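Tryptophan decarboxylase 1 (Oryza sativa subsp. japonica, PDB 6KHP) catalyses the pyridoxal 5'-phosphate-dependent decarboxylation of L-tryptophan to tryptamine, and of 5-hydroxy-L-tryptophan to serotonin, as a homodimer. Local coordinates at the interface of chains A and B. Numbering follows the deposited sequence. Chains: chain A/B, Tryptophan decarboxylase 1.

Contact 1: the interface of chains A and B. Residues chain A 118, 121-122, 387; chain B 40-41, 44, 84, 92.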
ATOM      1  N   ILE A 118      16.641   0.535  24.909  1.00 24.61           N
ATOM      2  CA  ILE A 118      18.062   0.217  24.952  1.00 26.35           C
ATOM      3  C   ILE A 118      18.282  -1.298  24.919  1.00 26.48           C
ATOM      4  O   ILE A 118      19.195  -1.792  24.241  1.00 26.19           O
ATOM      5  CB  ILE A 118      18.704   0.880  26.181  1.00 26.45           C
ATOM      6  CG1 ILE A 118      18.648   2.406  26.018  1.00 27.99           C
ATOM      7  CG2 ILE A 118      20.156   0.401  26.374  1.00 21.31           C
ATOM      8  CD1 ILE A 118      18.764   3.182  27.336  1.00 29.40           C
ATOM      9  N   ALA A 121      18.030  -2.500  21.502  1.00 23.56           N
ATOM     10  CA  ALA A 121      19.155  -2.169  20.641  1.00 26.30           C
ATOM     11  C   ALA A 121      20.364  -3.047  20.954  1.00 27.98           C
ATOM     12  O   ALA A 121      21.019  -3.559  20.042  1.00 24.90           O
ATOM     13  CB  ALA A 121      19.505  -0.689  20.774  1.00 24.01           C
ATOM     14  N   MET A 122      20.685  -3.229  22.237  1.00 26.41           N
ATOM     15  CA  MET A 122      21.805  -4.112  22.556  1.00 27.81           C
ATOM     16  C   MET A 122      21.465  -5.553  22.206  1.00 24.21           C
ATOM     17  O   MET A 122      22.333  -6.303  21.732  1.00 22.76           O
ATOM     18  CB  MET A 122      22.190  -3.958  24.025  1.00 26.45           C
ATOM     19  CG  MET A 122      22.620  -2.514  24.321  1.00 27.90           C
ATOM     20  SD  MET A 122      23.203  -2.215  26.001  1.00 36.39           S
ATOM     21  CE  MET A 122      21.932  -2.988  26.983  1.00 25.11           C
ATOM     22  N   LEU A 387      16.553  -4.454  32.701  1.00 22.49           N
ATOM     23  CA  LEU A 387      16.980  -3.068  32.527  1.00 23.01           C
ATOM     24  C   LEU A 387      15.821  -2.104  32.767  1.00 25.40           C
ATOM     25  O   LEU A 387      15.939  -1.169  33.571  1.00 26.26           O
ATOM     26  CB  LEU A 387      17.580  -2.865  31.133  1.00 21.08           C
ATOM     27  CG  LEU A 387      18.177  -1.478  30.855  1.00 25.90           C
ATOM     28  CD1 LEU A 387      19.296  -1.180  31.846  1.00 22.24           C
ATOM     29  CD2 LEU A 387      18.684  -1.342  29.396  1.00 21.57           C
TER
ATOM     30  N   PHE B  40      22.473   7.158  23.305  1.00 27.60           N
ATOM     31  CA  PHE B  40      23.228   6.014  23.799  1.00 25.44           C
ATOM     32  C   PHE B  40      23.326   4.934  22.735  1.00 26.06           C
ATOM     33  O   PHE B  40      24.400   4.365  22.506  1.00 29.36           O
ATOM     34  CB  PHE B  40      22.580   5.444  25.071  1.00 29.89           C
ATOM     35  CG  PHE B  40      23.178   4.132  25.500  1.00 28.66           C
ATOM     36  CD1 PHE B  40      24.280   4.106  26.341  1.00 29.72           C
ATOM     37  CD2 PHE B  40      22.673   2.924  25.018  1.00 28.13           C
ATOM     38  CE1 PHE B  40      24.865   2.895  26.711  1.00 31.98           C
ATOM     39  CE2 PHE B  40      23.245   1.718  25.373  1.00 27.62           C
ATOM     40  CZ  PHE B  40      24.342   1.696  26.225  1.00 31.09           C
ATOM     41  N   ILE B  41      22.211   4.634  22.069  1.00 26.45           N
ATOM     42  CA  ILE B  41      22.217   3.562  21.080  1.00 25.00           C
ATOM     43  C   ILE B  41      23.139   3.917  19.921  1.00 26.42           C
ATOM     44  O   ILE B  41      23.960   3.100  19.478  1.00 24.33           O
ATOM     45  CB  ILE B  41      20.786   3.272  20.604  1.00 23.51           C
ATOM     46  CG1 ILE B  41      19.971   2.659  21.754  1.00 24.63           C
ATOM     47  CG2 ILE B  41      20.829   2.367  19.383  1.00 24.06           C
ATOM     48  CD1 ILE B  41      18.468   2.685  21.556  1.00 23.41           C
ATOM     49  N   TYR B  44      26.583   3.544  21.090  1.00 24.48           N
ATOM     50  CA  TYR B  44      26.884   2.146  21.351  1.00 22.46           C
ATOM     51  C   TYR B  44      27.251   1.423  20.066  1.00 23.01           C
ATOM     52  O   TYR B  44      28.295   0.768  19.991  1.00 24.99           O
ATOM     53  CB  TYR B  44      25.701   1.463  22.049  1.00 25.41           C
ATOM     54  CG  TYR B  44      25.919  -0.020  22.269  1.00 23.58           C
ATOM     55  CD1 TYR B  44      26.776  -0.472  23.265  1.00 24.38           C
ATOM     56  CD2 TYR B  44      25.292  -0.962  21.460  1.00 22.76           C
ATOM     57  CE1 TYR B  44      26.982  -1.830  23.481  1.00 26.23           C
ATOM     58  CE2 TYR B  44      25.491  -2.318  21.657  1.00 23.91           C
ATOM     59  CZ  TYR B  44      26.337  -2.745  22.670  1.00 26.59           C
ATOM     60  OH  TYR B  44      26.543  -4.080  22.861  1.00 25.32           O
ATOM     61  N   LEU B  84      24.132   3.047  33.784  1.00 28.43           N
ATOM     62  CA  LEU B  84      24.131   2.147  32.636  1.00 29.51           C
ATOM     63  C   LEU B  84      25.505   2.129  31.970  1.00 30.68           C
ATOM     64  O   LEU B  84      26.063   1.058  31.704  1.00 27.82           O
ATOM     65  CB  LEU B  84      23.038   2.569  31.643  1.00 29.10           C
ATOM     66  CG  LEU B  84      22.997   1.962  30.232  1.00 30.43           C
ATOM     67  CD1 LEU B  84      22.623   0.472  30.256  1.00 25.93           C
ATOM     68  CD2 LEU B  84      22.006   2.734  29.355  1.00 29.06           C
ATOM     69  N   MET B  92      28.552  -6.456  30.042  1.00 26.24           N
ATOM     70  CA  MET B  92      27.778  -7.151  29.025  1.00 27.44           C
ATOM     71  C   MET B  92      28.669  -7.959  28.097  1.00 27.47           C
ATOM     72  O   MET B  92      29.839  -7.627  27.879  1.00 29.20           O
ATOM     73  CB  MET B  92      26.978  -6.157  28.188  1.00 24.35           C
ATOM     74  CG  MET B  92      25.686  -5.683  28.816  1.00 31.02           C
ATOM     75  SD  MET B  92      25.269  -4.111  28.027  1.00 55.57           S
ATOM     76  CE  MET B  92      25.866  -4.376  26.354  1.00 38.15           C
TER
HETATM   77  O   HOH W   1      25.009  -6.474  22.172  1.00 21.63           O

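Contact 2: the interface of chains A and B. Residues chain A 93, 95, 103, 106, 336; chain B 124-125, 127, 131.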
ATOM      1  N   THR A  93      -7.353  -0.361  19.816  1.00 31.58           N
ATOM      2  CA  THR A  93      -7.931  -0.035  21.109  1.00 31.37           C
ATOM      3  C   THR A  93      -6.856   0.648  21.945  1.00 30.94           C
ATOM      4  O   THR A  93      -5.786   0.073  22.183  1.00 33.76           O
ATOM      5  CB  THR A  93      -8.443  -1.296  21.799  1.00 34.50           C
ATOM      6  OG1 THR A  93      -9.464  -1.894  20.992  1.00 33.94           O
ATOM      7  CG2 THR A  93      -8.986  -0.968  23.173  1.00 28.84           C
ATOM      8  N   TRP A  95      -5.183   1.423  24.824  1.00 27.12           N
ATOM      9  CA  TRP A  95      -4.879   1.162  26.227  1.00 29.88           C
ATOM     10  C   TRP A  95      -4.302   2.384  26.929  1.00 30.35           C
ATOM     11  O   TRP A  95      -4.555   2.588  28.123  1.00 31.38           O
ATOM     12  CB  TRP A  95      -3.905  -0.005  26.342  1.00 31.87           C
ATOM     13  CG  TRP A  95      -4.544  -1.318  26.068  1.00 31.76           C
ATOM     14  CD1 TRP A  95      -4.942  -1.796  24.854  1.00 27.61           C
ATOM     15  CD2 TRP A  95      -4.857  -2.337  27.029  1.00 27.90           C
ATOM     16  NE1 TRP A  95      -5.491  -3.050  24.999  1.00 31.47           N
ATOM     17  CE2 TRP A  95      -5.452  -3.405  26.324  1.00 30.02           C
ATOM     18  CE3 TRP A  95      -4.703  -2.445  28.414  1.00 31.67           C
ATOM     19  CZ2 TRP A  95      -5.890  -4.570  26.956  1.00 31.57           C
ATOM     20  CZ3 TRP A  95      -5.142  -3.607  29.046  1.00 31.81           C
ATOM     21  CH2 TRP A  95      -5.725  -4.653  28.313  1.00 33.28           C
ATOM     22  N   PHE A 103     -10.386  -3.930  32.136  1.00 30.72           N
ATOM     23  CA  PHE A 103      -9.397  -4.962  32.493  1.00 32.40           C
ATOM     24  C   PHE A 103      -8.548  -4.441  33.650  1.00 32.88           C
ATOM     25  O   PHE A 103      -9.104  -4.052  34.687  1.00 31.26           O
ATOM     26  CB  PHE A 103      -8.648  -5.329  31.221  1.00 31.98           C
ATOM     27  CG  PHE A 103      -9.549  -5.770  30.109  1.00 33.35           C
ATOM     28  CD1 PHE A 103     -10.496  -6.769  30.326  1.00 39.15           C
ATOM     29  CD2 PHE A 103      -9.476  -5.184  28.855  1.00 33.57           C
ATOM     30  CE1 PHE A 103     -11.342  -7.181  29.308  1.00 33.99           C
ATOM     31  CE2 PHE A 103     -10.314  -5.588  27.830  1.00 35.50           C
ATOM     32  CZ  PHE A 103     -11.256  -6.589  28.060  1.00 38.48           C
ATOM     33  N   SER A 106      -2.514  -0.926  31.617  1.00 31.02           N
ATOM     34  CA  SER A 106      -1.108  -1.250  31.388  1.00 31.20           C
ATOM     35  C   SER A 106      -0.295   0.004  31.690  1.00 29.51           C
ATOM     36  O   SER A 106       0.055   0.778  30.799  1.00 30.96           O
ATOM     37  CB  SER A 106      -0.897  -1.743  29.963  1.00 28.62           C
ATOM     38  OG  SER A 106      -1.573  -0.906  29.032  1.00 32.82           O
ATOM     39  N   LEU A 336       4.867  -3.908  29.087  1.00 26.92           N
ATOM     40  CA  LEU A 336       4.905  -5.341  28.800  1.00 27.16           C
ATOM     41  C   LEU A 336       6.134  -5.685  27.964  1.00 28.78           C
ATOM     42  O   LEU A 336       6.560  -4.900  27.109  1.00 29.51           O
ATOM     43  CB  LEU A 336       3.642  -5.772  28.044  1.00 29.11           C
ATOM     44  CG  LEU A 336       2.315  -5.958  28.793  1.00 36.60           C
ATOM     45  CD1 LEU A 336       1.640  -4.621  29.096  1.00 27.67           C
ATOM     46  CD2 LEU A 336       1.371  -6.906  28.033  1.00 33.18           C
TER
ATOM     47  N   THR B 124      -0.263  -1.939  24.277  1.00 32.35           N
ATOM     48  CA  THR B 124      -1.546  -2.625  24.241  1.00 30.27           C
ATOM     49  C   THR B 124      -1.354  -4.104  24.545  1.00 32.05           C
ATOM     50  O   THR B 124      -0.276  -4.668  24.331  1.00 28.66           O
ATOM     51  CB  THR B 124      -2.223  -2.461  22.875  1.00 34.72           C
ATOM     52  OG1 THR B 124      -1.397  -3.038  21.860  1.00 30.00           O
ATOM     53  CG2 THR B 124      -2.448  -0.976  22.555  1.00 27.78           C
ATOM     54  N   VAL B 125      -2.415  -4.718  25.073  1.00 33.41           N
ATOM     55  CA  VAL B 125      -2.456  -6.139  25.399  1.00 33.39           C
ATOM     56  C   VAL B 125      -3.505  -6.768  24.496  1.00 36.19           C
ATOM     57  O   VAL B 125      -4.697  -6.475  24.632  1.00 40.82           O
ATOM     58  CB  VAL B 125      -2.795  -6.382  26.875  1.00 33.86           C
ATOM     59  CG1 VAL B 125      -2.393  -7.784  27.278  1.00 34.44           C
ATOM     60  CG2 VAL B 125      -2.122  -5.322  27.765  1.00 31.09           C
ATOM     61  N   PHE B 127      -5.066  -9.780  23.975  1.00 36.17           N
ATOM     62  CA  PHE B 127      -5.533 -11.132  24.260  1.00 41.21           C
ATOM     63  C   PHE B 127      -6.823 -11.467  23.521  1.00 40.25           C
ATOM     64  O   PHE B 127      -7.184 -12.639  23.445  1.00 42.88           O
ATOM     65  CB  PHE B 127      -5.716 -11.347  25.769  1.00 38.37           C
ATOM     66  CG  PHE B 127      -6.351 -10.190  26.476  1.00 41.18           C
ATOM     67  CD1 PHE B 127      -7.707  -9.957  26.370  1.00 42.90           C
ATOM     68  CD2 PHE B 127      -5.592  -9.343  27.269  1.00 39.01           C
ATOM     69  CE1 PHE B 127      -8.297  -8.883  27.025  1.00 40.48           C
ATOM     70  CE2 PHE B 127      -6.180  -8.276  27.926  1.00 35.87           C
ATOM     71  CZ  PHE B 127      -7.532  -8.041  27.792  1.00 35.15           C
ATOM     72  N   ALA B 131      -9.660  -6.461  22.063  1.00 37.54           N
ATOM     73  CA  ALA B 131      -8.729  -5.751  22.942  1.00 40.97           C
ATOM     74  C   ALA B 131      -7.758  -4.859  22.160  1.00 38.08           C
ATOM     75  O   ALA B 131      -7.175  -3.940  22.749  1.00 35.23           O
ATOM     76  CB  ALA B 131      -7.961  -6.745  23.827  1.00 35.26           C
TER

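Contact 1: the interface of chains A and B
A:Ile118, A:Ala121 and A:Met122, with the helical backbone torsions of the C-terminal end of helix 110-122, meet B:Phe40, B:Ile41 and B:Tyr44 of helix 27-47, so this part of the homodimer interface is made chiefly by one helix of each subunit. The small side chain of A:Ala121 probably allows the two helices to come close: its CB sits among the branches of B:Ile41, 3.5 Å from CG1, with CG2 and CD1 nearly as near. One turn back, A:Ile118 uses both branches. Its CG2 methyl, anti to the backbone N, meets CE2 of B:Phe40 at 3.5 Å, whereas CD1 reaches tip to tip toward CD2 of B:Leu84. That same B:Leu84 methyl lies over the centre of the B:Phe40 ring, a contact within chain B that probably helps to fix the phenyl ring. A:Met122 packs against B:Tyr44 and B:Met92. Its CG lies over the rim of one face of B:Tyr44, and its chain, bent at the last torsion (chi3 -48°), crosses B:Met92 at about a right angle, with SD 3.4 Å from the B:Met92 CE methyl. An alanine in place of A:Met122 would probably leave B:Met92 without its thioether partner and the tyrosine face less covered. A water completes the patch, lying 2.7 Å from the backbone O of A:Met122 and 2.9 Å from the phenolic OH of B:Tyr44.

Contact 2: the interface of chains A and B
A:Trp95 meets the B:Thr124-B:Val125 segment and B:Ala131 across the dimer interface, an indole from one subunit laid against loop backbone of the other. The polar link comes first: the indole NE1 donates a hydrogen bond to the backbone O of B:Ala131 at 2.9 Å. It is moderately bent, 152° at the hydrogen, and the acceptor stands somewhat out of the indole plane while the donor is tilted from the carbonyl plane. With one end of the indole held in this way, its rotation is probably restricted.

Contacts over the indole face form the second group. CA of B:Thr124 lies above the five-membered ring, 3.9 Å from its centroid, and CG2 of B:Val125 covers the six-membered ring, in two CH-pi contacts. Between them the backbone N of B:Val125 passes over the rim, so that main chain as well as side chain packs on the aromatic surface. With CG1 of B:Val125 anti to the backbone N (chi1 -162°), CG2 falls anti to the carbonyl carbon and is shared: it also meets CD2 of A:Leu336 at 3.8 Å.

The aromatic pair makes the third. B:Phe127 points its CZ edge at the centre of the A:Phe103 face, the planes 86° apart and the centroids 4.9 Å from each other. A:Phe103 directly precedes A:Phe104, which binds serotonin, so this ring pair may help to steady that stretch of chain. The same phenyl also touches the indole: CE2 of B:Phe127 lies 3.7 Å from CH2 of A:Trp95.

Contact 1 and contact 2 belong to one two-fold symmetric dimer interface, their C-alpha centres about 27 Å apart, and they share no residue. They are nevertheless joined in sequence: helix 110-122 supplies chain A's main surface in contact 1, and in chain B the loop that follows this helix supplies residues 124 and 125 of contact 2. Each subunit therefore uses one continuous stretch for both kinds of contact, helix against helix and loop against indole. The centre of contact 2 is about 32 Å from A:Tyr359, which alone does not exclude a link to the partner's active site; A:Phe103 neighbours A:Phe104.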